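Local coordinates for protein cytochrome C (Marichromatium purpuratum 984, PDB 5LO9) that carries four c-type hemes in a fused thiosulfate dehydrogenase, probably oxidising thiosulfate to tetrathionate and passing the electrons along its hemes, at residues R39-A49 with S81-A90; V99-E109 with E178-T188. All blocks are in the same frame, centred on the assembly; numbering follows the deposited sequence.

Contact 1 of 2, residues R39-A49 with S81-A90. With HEC (heme c), chain C.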
loop_
_atom_site.group_PDB
_atom_site.type_symbol
_atom_site.label_atom_id
_atom_site.label_comp_id
_atom_site.label_asym_id
_atom_site.label_seq_id
_atom_site.Cartn_x
_atom_site.Cartn_y
_atom_site.Cartn_z
ATOM N N ARG A 39 30.871 -34.894 18.591
ATOM C CA ARG A 39 31.816 -33.791 18.652
ATOM C C ARG A 39 31.838 -33.229 20.058
ATOM O O ARG A 39 30.791 -32.844 20.602
ATOM C CB ARG A 39 31.413 -32.687 17.669
ATOM C CG ARG A 39 32.181 -31.406 17.839
ATOM C CD ARG A 39 31.553 -30.234 17.099
ATOM N NE ARG A 39 32.000 -28.964 17.685
ATOM C CZ ARG A 39 31.399 -27.791 17.491
ATOM N NH1 ARG A 39 30.330 -27.719 16.714
ATOM N NH2 ARG A 39 31.857 -26.692 18.098
ATOM N N LEU A 40 33.037 -33.088 20.617
ATOM C CA LEU A 40 33.178 -32.396 21.889
ATOM C C LEU A 40 33.911 -31.057 21.769
ATOM O O LEU A 40 33.767 -30.208 22.653
ATOM C CB LEU A 40 33.899 -33.309 22.893
ATOM C CG LEU A 40 33.309 -34.712 23.061
ATOM C CD1 LEU A 40 34.187 -35.519 23.983
ATOM C CD2 LEU A 40 31.880 -34.694 23.629
ATOM N N ALA A 41 34.651 -30.840 20.685
ATOM C CA ALA A 41 35.554 -29.693 20.563
ATOM C C ALA A 41 34.787 -28.377 20.427
ATOM O O ALA A 41 34.024 -28.180 19.473
ATOM C CB ALA A 41 36.460 -29.887 19.354
ATOM N N GLY A 42 35.026 -27.461 21.361
ATOM C CA GLY A 42 34.388 -26.170 21.345
ATOM C C GLY A 42 33.039 -26.092 22.011
ATOM O O GLY A 42 32.473 -24.988 22.084
ATOM N N LEU A 43 32.490 -27.210 22.482
ATOM C CA LEU A 43 31.213 -27.147 23.175
ATOM C C LEU A 43 31.391 -26.419 24.500
ATOM O O LEU A 43 32.457 -26.454 25.107
ATOM C CB LEU A 43 30.639 -28.552 23.390
ATOM C CG LEU A 43 29.737 -29.080 22.266
ATOM C CD1 LEU A 43 30.459 -29.128 20.926
ATOM C CD2 LEU A 43 29.227 -30.454 22.622
ATOM N N GLU A 44 30.329 -25.778 24.959
ATOM C CA GLU A 44 30.417 -25.009 26.188
ATOM C C GLU A 44 30.772 -25.938 27.349
ATOM O O GLU A 44 30.123 -26.979 27.524
ATOM C CB GLU A 44 29.091 -24.307 26.443
ATOM C CG GLU A 44 28.868 -23.056 25.625
ATOM C CD GLU A 44 29.513 -21.794 26.183
ATOM O OE1 GLU A 44 30.183 -21.833 27.252
ATOM O OE2 GLU A 44 29.329 -20.752 25.520
ATOM N N PRO A 45 31.794 -25.622 28.144
ATOM C CA PRO A 45 32.170 -26.528 29.251
ATOM C C PRO A 45 31.035 -26.881 30.193
ATOM O O PRO A 45 30.936 -28.047 30.600
ATOM C CB PRO A 45 33.279 -25.751 29.984
ATOM C CG PRO A 45 33.853 -24.915 28.948
ATOM C CD PRO A 45 32.697 -24.475 28.075
ATOM N N ALA A 46 30.160 -25.933 30.531
ATOM C CA ALA A 46 29.036 -26.286 31.393
ATOM C C ALA A 46 28.146 -27.327 30.747
ATOM O O ALA A 46 27.538 -28.145 31.457
ATOM C CB ALA A 46 28.167 -25.089 31.724
ATOM N N TYR A 47 28.003 -27.273 29.416
ATOM C CA TYR A 47 27.137 -28.226 28.739
ATOM C C TYR A 47 27.750 -29.613 28.805
ATOM O O TYR A 47 27.075 -30.582 29.181
ATOM C CB TYR A 47 26.884 -27.805 27.298
ATOM C CG TYR A 47 26.092 -28.839 26.536
ATOM C CD1 TYR A 47 24.702 -28.925 26.656
ATOM C CD2 TYR A 47 26.738 -29.763 25.717
ATOM C CE1 TYR A 47 23.964 -29.914 25.952
ATOM C CE2 TYR A 47 26.030 -30.740 25.053
ATOM C CZ TYR A 47 24.658 -30.821 25.180
ATOM O OH TYR A 47 24.024 -31.823 24.500
ATOM N N LEU A 48 29.048 -29.719 28.499
ATOM C CA LEU A 48 29.710 -31.017 28.558
ATOM C C LEU A 48 29.550 -31.629 29.945
ATOM O O LEU A 48 29.154 -32.789 30.099
ATOM C CB LEU A 48 31.183 -30.859 28.203
ATOM C CG LEU A 48 31.520 -30.442 26.780
ATOM C CD1 LEU A 48 33.035 -30.041 26.659
ATOM C CD2 LEU A 48 31.109 -31.569 25.793
ATOM N N ALA A 49 29.822 -30.843 30.974
ATOM C CA ALA A 49 29.705 -31.357 32.321
ATOM C C ALA A 49 28.277 -31.772 32.640
ATOM O O ALA A 49 28.057 -32.774 33.326
ATOM C CB ALA A 49 30.179 -30.305 33.291
ATOM N N SER A 81 35.829 -31.167 30.803
ATOM C CA SER A 81 34.925 -30.166 30.264
ATOM C C SER A 81 35.694 -28.912 29.833
ATOM O O SER A 81 35.501 -28.411 28.724
ATOM C CB SER A 81 33.851 -29.838 31.291
ATOM O OG SER A 81 33.177 -31.017 31.710
ATOM N N ALA A 82 36.613 -28.424 30.675
ATOM C CA ALA A 82 37.407 -27.247 30.317
ATOM C C ALA A 82 38.346 -27.532 29.159
ATOM O O ALA A 82 38.613 -26.644 28.339
ATOM C CB ALA A 82 38.206 -26.772 31.506
ATOM N N TYR A 83 38.892 -28.745 29.085
ATOM C CA TYR A 83 39.808 -29.058 27.989
ATOM C C TYR A 83 39.091 -29.033 26.643
ATOM O O TYR A 83 39.536 -28.358 25.707
ATOM C CB TYR A 83 40.467 -30.421 28.206
ATOM C CG TYR A 83 41.216 -30.923 27.001
ATOM C CD1 TYR A 83 42.509 -30.536 26.756
ATOM C CD2 TYR A 83 40.620 -31.780 26.100
ATOM C CE1 TYR A 83 43.202 -30.992 25.630
ATOM C CE2 TYR A 83 41.311 -32.253 24.974
ATOM C CZ TYR A 83 42.604 -31.849 24.744
ATOM O OH TYR A 83 43.297 -32.318 23.629
ATOM N N TYR A 84 37.959 -29.729 26.529
ATOM C CA TYR A 84 37.276 -29.811 25.239
ATOM C C TYR A 84 36.647 -28.475 24.871
ATOM O O TYR A 84 36.498 -28.170 23.684
ATOM C CB TYR A 84 36.223 -30.940 25.250
ATOM C CG TYR A 84 36.840 -32.293 24.975
ATOM C CD1 TYR A 84 37.426 -32.546 23.754
ATOM C CD2 TYR A 84 36.878 -33.294 25.935
ATOM C CE1 TYR A 84 38.031 -33.750 23.478
ATOM C CE2 TYR A 84 37.471 -34.530 25.661
ATOM C CZ TYR A 84 38.054 -34.737 24.428
ATOM O OH TYR A 84 38.676 -35.910 24.081
ATOM N N GLY A 85 36.308 -27.665 25.874
ATOM C CA GLY A 85 35.735 -26.359 25.625
ATOM C C GLY A 85 36.741 -25.353 25.128
ATOM O O GLY A 85 36.373 -24.388 24.443
ATOM N N ALA A 86 38.015 -25.562 25.456
ATOM C CA ALA A 86 39.073 -24.688 24.969
ATOM C C ALA A 86 39.556 -25.036 23.574
ATOM O O ALA A 86 40.207 -24.204 22.947
ATOM C CB ALA A 86 40.272 -24.740 25.903
ATOM N N LEU A 87 39.251 -26.222 23.065
ATOM C CA LEU A 87 39.715 -26.581 21.738
ATOM C C LEU A 87 39.055 -25.745 20.641
ATOM O O LEU A 87 37.958 -25.187 20.776
ATOM C CB LEU A 87 39.442 -28.050 21.446
ATOM C CG LEU A 87 40.239 -29.024 22.307
ATOM C CD1 LEU A 87 40.100 -30.411 21.706
ATOM C CD2 LEU A 87 41.683 -28.659 22.484
ATOM N N ALA A 88 39.762 -25.646 19.536
ATOM C CA ALA A 88 39.137 -25.082 18.371
ATOM C C ALA A 88 38.043 -26.023 17.931
ATOM O O ALA A 88 38.228 -27.243 17.987
ATOM C CB ALA A 88 40.116 -24.908 17.224
ATOM N N PRO A 89 36.914 -25.500 17.492
ATOM C CA PRO A 89 35.878 -26.366 16.939
ATOM C C PRO A 89 36.460 -27.283 15.875
ATOM O O PRO A 89 37.422 -26.943 15.185
ATOM C CB PRO A 89 34.852 -25.380 16.364
ATOM C CG PRO A 89 35.051 -24.163 17.102
ATOM C CD PRO A 89 36.522 -24.094 17.456
ATOM N N ALA A 90 35.888 -28.472 15.784
ATOM C CA ALA A 90 36.308 -29.456 14.806
ATOM C C ALA A 90 35.164 -30.435 14.574
ATOM O O ALA A 90 34.305 -30.637 15.431
ATOM C CB ALA A 90 37.561 -30.186 15.289
HETATM FE FE HEC C . 32.219 -40.023 25.099
HETATM C CHA HEC C . 29.040 -38.961 24.124
HETATM C CHB HEC C . 32.621 -37.079 27.011
HETATM C CHC HEC C . 35.253 -41.255 26.368
HETATM C CHD HEC C . 31.946 -42.846 23.006
HETATM N NA HEC C . 31.061 -38.323 25.501
HETATM C C1A HEC C . 29.825 -38.086 25.013
HETATM C C2A HEC C . 29.241 -36.797 25.487
HETATM C C3A HEC C . 30.303 -36.266 26.339
HETATM C C4A HEC C . 31.381 -37.277 26.269
HETATM C CMA HEC C . 30.253 -34.978 27.081
HETATM C CAA HEC C . 27.902 -36.152 25.187
HETATM C CBA HEC C . 28.136 -35.218 24.015
HETATM C CGA HEC C . 27.029 -34.227 23.715
HETATM O O1A HEC C . 27.093 -33.615 22.622
HETATM O O2A HEC C . 26.099 -34.025 24.524
HETATM N NB HEC C . 33.661 -39.296 26.418
HETATM C C1B HEC C . 33.642 -38.119 27.049
HETATM C C2B HEC C . 34.813 -37.915 27.911
HETATM C C3B HEC C . 35.595 -39.141 27.733
HETATM C C4B HEC C . 34.784 -39.933 26.795
HETATM C CMB HEC C . 35.112 -36.711 28.729
HETATM C CAB HEC C . 36.886 -39.507 28.393
HETATM C CBB HEC C . 36.673 -39.477 29.899
HETATM N NC HEC C . 33.375 -41.722 24.741
HETATM C C1C HEC C . 34.524 -42.039 25.351
HETATM C C2C HEC C . 35.092 -43.310 24.859
HETATM C C3C HEC C . 34.134 -43.768 23.861
HETATM C C4C HEC C . 33.117 -42.700 23.869
HETATM C CMC HEC C . 36.364 -43.940 25.299
HETATM C CAC HEC C . 34.140 -45.002 23.007
HETATM C CBC HEC C . 34.329 -46.233 23.829
HETATM N ND HEC C . 30.763 -40.772 23.814
HETATM C C1D HEC C . 30.844 -41.893 23.091
HETATM C C2D HEC C . 29.647 -42.141 22.276
HETATM C C3D HEC C . 28.781 -41.014 22.583
HETATM C C4D HEC C . 29.567 -40.225 23.568
HETATM C CMD HEC C . 29.377 -43.287 21.359
HETATM C CAD HEC C . 27.389 -40.819 22.060
HETATM C CBD HEC C . 26.504 -41.234 23.237
HETATM C CGD HEC C . 25.045 -41.141 22.904
HETATM O O1D HEC C . 24.207 -40.897 23.821
HETATM O O2D HEC C . 24.751 -41.346 21.714
#
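In the N-terminal cytochrome c domain, the turn Leu40 to Leu43, of type II, packs beside heme c against the last helix of the domain, 74-86, and the chain that leaves it. Leu40 is wedged between porphyrin and tyrosine: its CD2 lies 3.5 Å from heme C3A, while CD1 sits over the face of the Tyr84 ring, a CH-pi contact 3.9 Å from the centroid. The other face of that ring carries Tyr83 CD2. Leu48 meets Tyr84 nearly at a right angle, CD1 against CB, and sends CD2 to the heme methyl CMA. The backbones are joined where Gly42 N donates to Tyr84 O (2.8 Å, 166°). Further on, a CA-H...O contact joins Gly85 CA and Leu43 O (3.3 Å). Arg39, with CG anti to its N (chi1 169°) and an extended chain, lays its guanidinium side-on to Ala41 O: NE at 2.8 Å and NH2 at 3.0 Å fix that carbonyl, and NH2 also runs beside Pro89 CB. The axes of 45-49 and 81-86, parts of helices 45-57 and 74-86, run at 134° to each other, closer to antiparallel than parallel, and helix 2-10 touches Tyr84 through Ala9.

Contact 2 of 2, residues V99-E109 with E178-T188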
loop_
_atom_site.group_PDB
_atom_site.type_symbol
_atom_site.label_atom_id
_atom_site.label_comp_id
_atom_site.label_asym_id
_atom_site.label_seq_id
_atom_site.Cartn_x
_atom_site.Cartn_y
_atom_site.Cartn_z
ATOM N N VAL A 99 20.821 -39.760 1.615
ATOM C CA VAL A 99 19.932 -38.891 2.383
ATOM C C VAL A 99 20.089 -37.442 1.934
ATOM O O VAL A 99 21.201 -36.894 1.938
ATOM C CB VAL A 99 20.206 -39.012 3.894
ATOM C CG1 VAL A 99 19.362 -38.018 4.699
ATOM C CG2 VAL A 99 19.888 -40.417 4.378
ATOM N N ASP A 100 18.959 -36.798 1.622
ATOM C CA ASP A 100 18.953 -35.469 1.013
ATOM C C ASP A 100 19.012 -34.397 2.097
ATOM O O ASP A 100 17.984 -33.994 2.649
ATOM C CB ASP A 100 17.705 -35.298 0.153
ATOM C CG ASP A 100 17.667 -33.964 -0.564
ATOM O OD1 ASP A 100 18.726 -33.278 -0.654
ATOM O OD2 ASP A 100 16.560 -33.599 -1.027
ATOM N N ALA A 101 20.210 -33.876 2.362
ATOM C CA ALA A 101 20.327 -32.860 3.399
ATOM C C ALA A 101 19.437 -31.641 3.122
ATOM O O ALA A 101 19.011 -30.947 4.057
ATOM C CB ALA A 101 21.780 -32.421 3.530
ATOM N N ALA A 102 19.148 -31.343 1.857
ATOM C CA ALA A 102 18.336 -30.166 1.599
ATOM C C ALA A 102 16.932 -30.303 2.164
ATOM O O ALA A 102 16.294 -29.284 2.471
ATOM C CB ALA A 102 18.276 -29.909 0.104
ATOM N N ALA A 103 16.444 -31.535 2.338
ATOM C CA ALA A 103 15.097 -31.742 2.870
ATOM C C ALA A 103 14.948 -31.313 4.318
ATOM O O ALA A 103 13.817 -31.266 4.818
ATOM C CB ALA A 103 14.705 -33.203 2.771
ATOM N N GLY A 104 16.060 -31.100 5.021
ATOM C CA GLY A 104 16.010 -30.616 6.373
ATOM C C GLY A 104 16.043 -29.098 6.464
ATOM O O GLY A 104 15.664 -28.540 7.505
ATOM N N ARG A 105 16.528 -28.413 5.416
ATOM C CA ARG A 105 16.660 -26.949 5.481
ATOM C C ARG A 105 15.371 -26.265 5.955
ATOM O O ARG A 105 15.417 -25.315 6.749
ATOM C CB ARG A 105 17.094 -26.395 4.123
ATOM C CG ARG A 105 17.164 -24.870 4.007
ATOM C CD ARG A 105 17.817 -24.447 2.716
ATOM N NE ARG A 105 18.125 -23.026 2.692
ATOM C CZ ARG A 105 18.510 -22.377 1.591
ATOM N NH1 ARG A 105 18.621 -23.037 0.433
ATOM N NH2 ARG A 105 18.757 -21.065 1.630
ATOM N N ALA A 106 14.211 -26.725 5.488
ATOM C CA ALA A 106 12.997 -26.010 5.837
ATOM C C ALA A 106 12.799 -26.019 7.337
ATOM O O ALA A 106 12.616 -24.965 7.953
ATOM C CB ALA A 106 11.797 -26.592 5.120
ATOM N N LEU A 107 12.831 -27.208 7.943
ATOM C CA LEU A 107 12.635 -27.304 9.390
ATOM C C LEU A 107 13.769 -26.622 10.151
ATOM O O LEU A 107 13.531 -25.937 11.153
ATOM C CB LEU A 107 12.501 -28.777 9.806
ATOM C CG LEU A 107 11.154 -29.434 9.470
ATOM C CD1 LEU A 107 11.220 -30.938 9.732
ATOM C CD2 LEU A 107 9.990 -28.827 10.246
ATOM N N ALA A 108 15.006 -26.772 9.683
ATOM C CA ALA A 108 16.132 -26.233 10.443
ATOM C C ALA A 108 16.021 -24.733 10.586
ATOM O O ALA A 108 16.344 -24.188 11.644
ATOM C CB ALA A 108 17.470 -26.595 9.795
ATOM N N GLU A 109 15.573 -24.049 9.529
ATOM C CA GLU A 109 15.707 -22.600 9.424
ATOM C C GLU A 109 14.398 -21.833 9.565
ATOM O O GLU A 109 14.430 -20.680 10.025
ATOM C CB GLU A 109 16.349 -22.231 8.075
ATOM C CG GLU A 109 17.737 -22.908 7.791
ATOM C CD GLU A 109 18.912 -22.280 8.577
ATOM O OE1 GLU A 109 18.683 -21.268 9.336
ATOM O OE2 GLU A 109 20.067 -22.795 8.402
ATOM N N GLU A 178 12.155 -36.883 8.506
ATOM C CA GLU A 178 12.619 -35.555 8.876
ATOM C C GLU A 178 13.824 -35.652 9.792
ATOM O O GLU A 178 14.753 -34.845 9.681
ATOM C CB GLU A 178 11.481 -34.767 9.527
ATOM C CG GLU A 178 10.431 -34.326 8.533
ATOM C CD GLU A 178 9.109 -33.973 9.182
ATOM O OE1 GLU A 178 8.830 -34.509 10.271
ATOM O OE2 GLU A 178 8.328 -33.191 8.600
ATOM N N GLN A 179 13.851 -36.670 10.664
ATOM C CA GLN A 179 14.990 -36.838 11.560
ATOM C C GLN A 179 16.274 -37.070 10.782
ATOM O O GLN A 179 17.301 -36.431 11.063
ATOM C CB GLN A 179 14.740 -37.984 12.519
ATOM C CG GLN A 179 13.696 -37.644 13.549
ATOM C CD GLN A 179 13.426 -38.768 14.497
ATOM O OE1 GLN A 179 14.037 -39.838 14.390
ATOM N NE2 GLN A 179 12.549 -38.522 15.479
ATOM N N ARG A 180 16.216 -37.914 9.744
ATOM C CA ARG A 180 17.409 -38.147 8.938
ATOM C C ARG A 180 17.824 -36.882 8.205
ATOM O O ARG A 180 19.002 -36.485 8.251
ATOM C CB ARG A 180 17.176 -39.306 7.959
ATOM C CG ARG A 180 17.099 -40.684 8.642
ATOM C CD ARG A 180 16.954 -41.815 7.641
ATOM N NE ARG A 180 15.548 -41.981 7.282
ATOM C CZ ARG A 180 14.673 -42.737 7.956
ATOM N NH1 ARG A 180 15.039 -43.428 9.054
ATOM N NH2 ARG A 180 13.410 -42.792 7.533
ATOM N N ALA A 181 16.854 -36.177 7.613
ATOM C CA ALA A 181 17.204 -34.993 6.843
ATOM C C ALA A 181 17.822 -33.925 7.732
ATOM O O ALA A 181 18.842 -33.326 7.375
ATOM C CB ALA A 181 15.971 -34.461 6.132
ATOM N N LEU A 182 17.213 -33.689 8.901
ATOM C CA LEU A 182 17.738 -32.732 9.867
ATOM C C LEU A 182 19.113 -33.141 10.341
ATOM O O LEU A 182 19.966 -32.292 10.602
ATOM C CB LEU A 182 16.786 -32.602 11.048
ATOM C CG LEU A 182 15.534 -31.804 10.654
ATOM C CD1 LEU A 182 14.367 -32.059 11.540
ATOM C CD2 LEU A 182 15.846 -30.355 10.711
ATOM N N ALA A 183 19.335 -34.428 10.527
ATOM C CA ALA A 183 20.657 -34.843 10.957
ATOM C C ALA A 183 21.667 -34.625 9.850
ATOM O O ALA A 183 22.783 -34.147 10.093
ATOM C CB ALA A 183 20.627 -36.295 11.391
ATOM N N ALA A 184 21.290 -34.951 8.617
ATOM C CA ALA A 184 22.223 -34.731 7.511
ATOM C C ALA A 184 22.467 -33.242 7.292
ATOM O O ALA A 184 23.612 -32.818 7.094
ATOM C CB ALA A 184 21.697 -35.389 6.237
ATOM N N TYR A 185 21.407 -32.436 7.374
ATOM C CA TYR A 185 21.552 -31.003 7.200
ATOM C C TYR A 185 22.551 -30.444 8.196
ATOM O O TYR A 185 23.553 -29.836 7.813
ATOM C CB TYR A 185 20.193 -30.316 7.362
ATOM C CG TYR A 185 20.273 -28.815 7.186
ATOM C CD1 TYR A 185 20.160 -28.229 5.934
ATOM C CD2 TYR A 185 20.535 -27.989 8.267
ATOM C CE1 TYR A 185 20.268 -26.844 5.768
ATOM C CE2 TYR A 185 20.644 -26.624 8.114
ATOM C CZ TYR A 185 20.520 -26.050 6.856
ATOM O OH TYR A 185 20.625 -24.678 6.715
ATOM N N PHE A 186 22.335 -30.690 9.480
ATOM C CA PHE A 186 23.205 -30.055 10.466
ATOM C C PHE A 186 24.577 -30.703 10.487
ATOM O O PHE A 186 25.567 -30.033 10.797
ATOM C CB PHE A 186 22.561 -30.075 11.859
ATOM C CG PHE A 186 21.565 -28.980 12.045
ATOM C CD1 PHE A 186 21.986 -27.653 12.092
ATOM C CD2 PHE A 186 20.209 -29.256 12.112
ATOM C CE1 PHE A 186 21.072 -26.621 12.241
ATOM C CE2 PHE A 186 19.293 -28.243 12.253
ATOM C CZ PHE A 186 19.721 -26.915 12.317
ATOM N N ALA A 187 24.669 -31.984 10.141
ATOM C CA ALA A 187 25.983 -32.613 10.062
ATOM C C ALA A 187 26.841 -31.994 8.958
ATOM O O ALA A 187 28.071 -31.969 9.069
ATOM C CB ALA A 187 25.821 -34.116 9.866
ATOM N N THR A 188 26.221 -31.453 7.905
ATOM C CA THR A 188 26.970 -30.829 6.817
ATOM C C THR A 188 27.035 -29.303 6.939
ATOM O O THR A 188 27.235 -28.632 5.922
ATOM C CB THR A 188 26.399 -31.207 5.442
ATOM O OG1 THR A 188 25.059 -30.714 5.294
ATOM C CG2 THR A 188 26.353 -32.708 5.274
#
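Tyr185 reaches across helix 102-110 as a knob in the hole formed by Gly104, Arg105, Ala108 and Glu109. Its CG stands anti to the backbone N, which carries the ring out from helix 176-187 and over the other backbone. Arg105 CB meets the ring at CE1, 3.6 Å away, and Ala108 CB meets it at CE2; Ala101 O lies at the ring edge, in its plane. At the far end the hydroxyl donates to Glu109 OE2 (2.6 Å), on the anti lone pair, with the carboxylate turned 77° from the ring. The bend of Glu109 at chi2 (-76°) brings that oxygen back to the phenol. Outside the pair, Arg189 makes a cation-pi contact with Tyr185.

Phe186 turns one ring face to Tyr185, whose CD2 lies over its centre, and has Ala108 CB 3.4 Å from its CZ. Leu182 CD1 meets Leu107 CD1 at 3.8 Å, and the Leu107 side chain crosses that of Glu178 at about a right angle, CD1 against CG; the Glu178 carboxylate forms a salt bridge with Arg116. At the crossing itself side chains are small: Ala181 CB comes 3.5 Å from Gly104 N, and glycine lets the axes of 102-109 and 178-187 approach to 7.1 Å. Past it, Val99 CG1 and Ala101 CB rest on Ala184 CB.

Segments 102-109 and 178-187 cross almost perpendicularly, at -87°, the N- and C-terminal helix packing characteristic of class I cytochromes c. Here it belongs to the second heme domain, where Leu182 lines a heme pocket and both Leu182 and Phe186 touch the heme-binding Cys121.

Contacts 1 and 2 lie in two successive cytochrome c domains, their centres about 24 Å apart and their nearest atoms about 8 Å apart without touching. Each uses the last helix of its domain, but with different partners: 74-86 receives the turn and helix start of 39-49, whereas 176-187 is crossed by the domain's first helix, 102-110. Both are partly buried: Leu40, Leu48 and Tyr84 in contact 1 and Leu182, Tyr185 and Phe186 in contact 2 are buried, while Pro89 and Arg105 are at the surface. Contact 1 touches the heme through Leu40, Leu43 and Leu48 and has a main-chain bond; contact 2 relies on alanine and glycine for closeness, reaches heme through Leu182, and has a tyrosine-carboxylate bond.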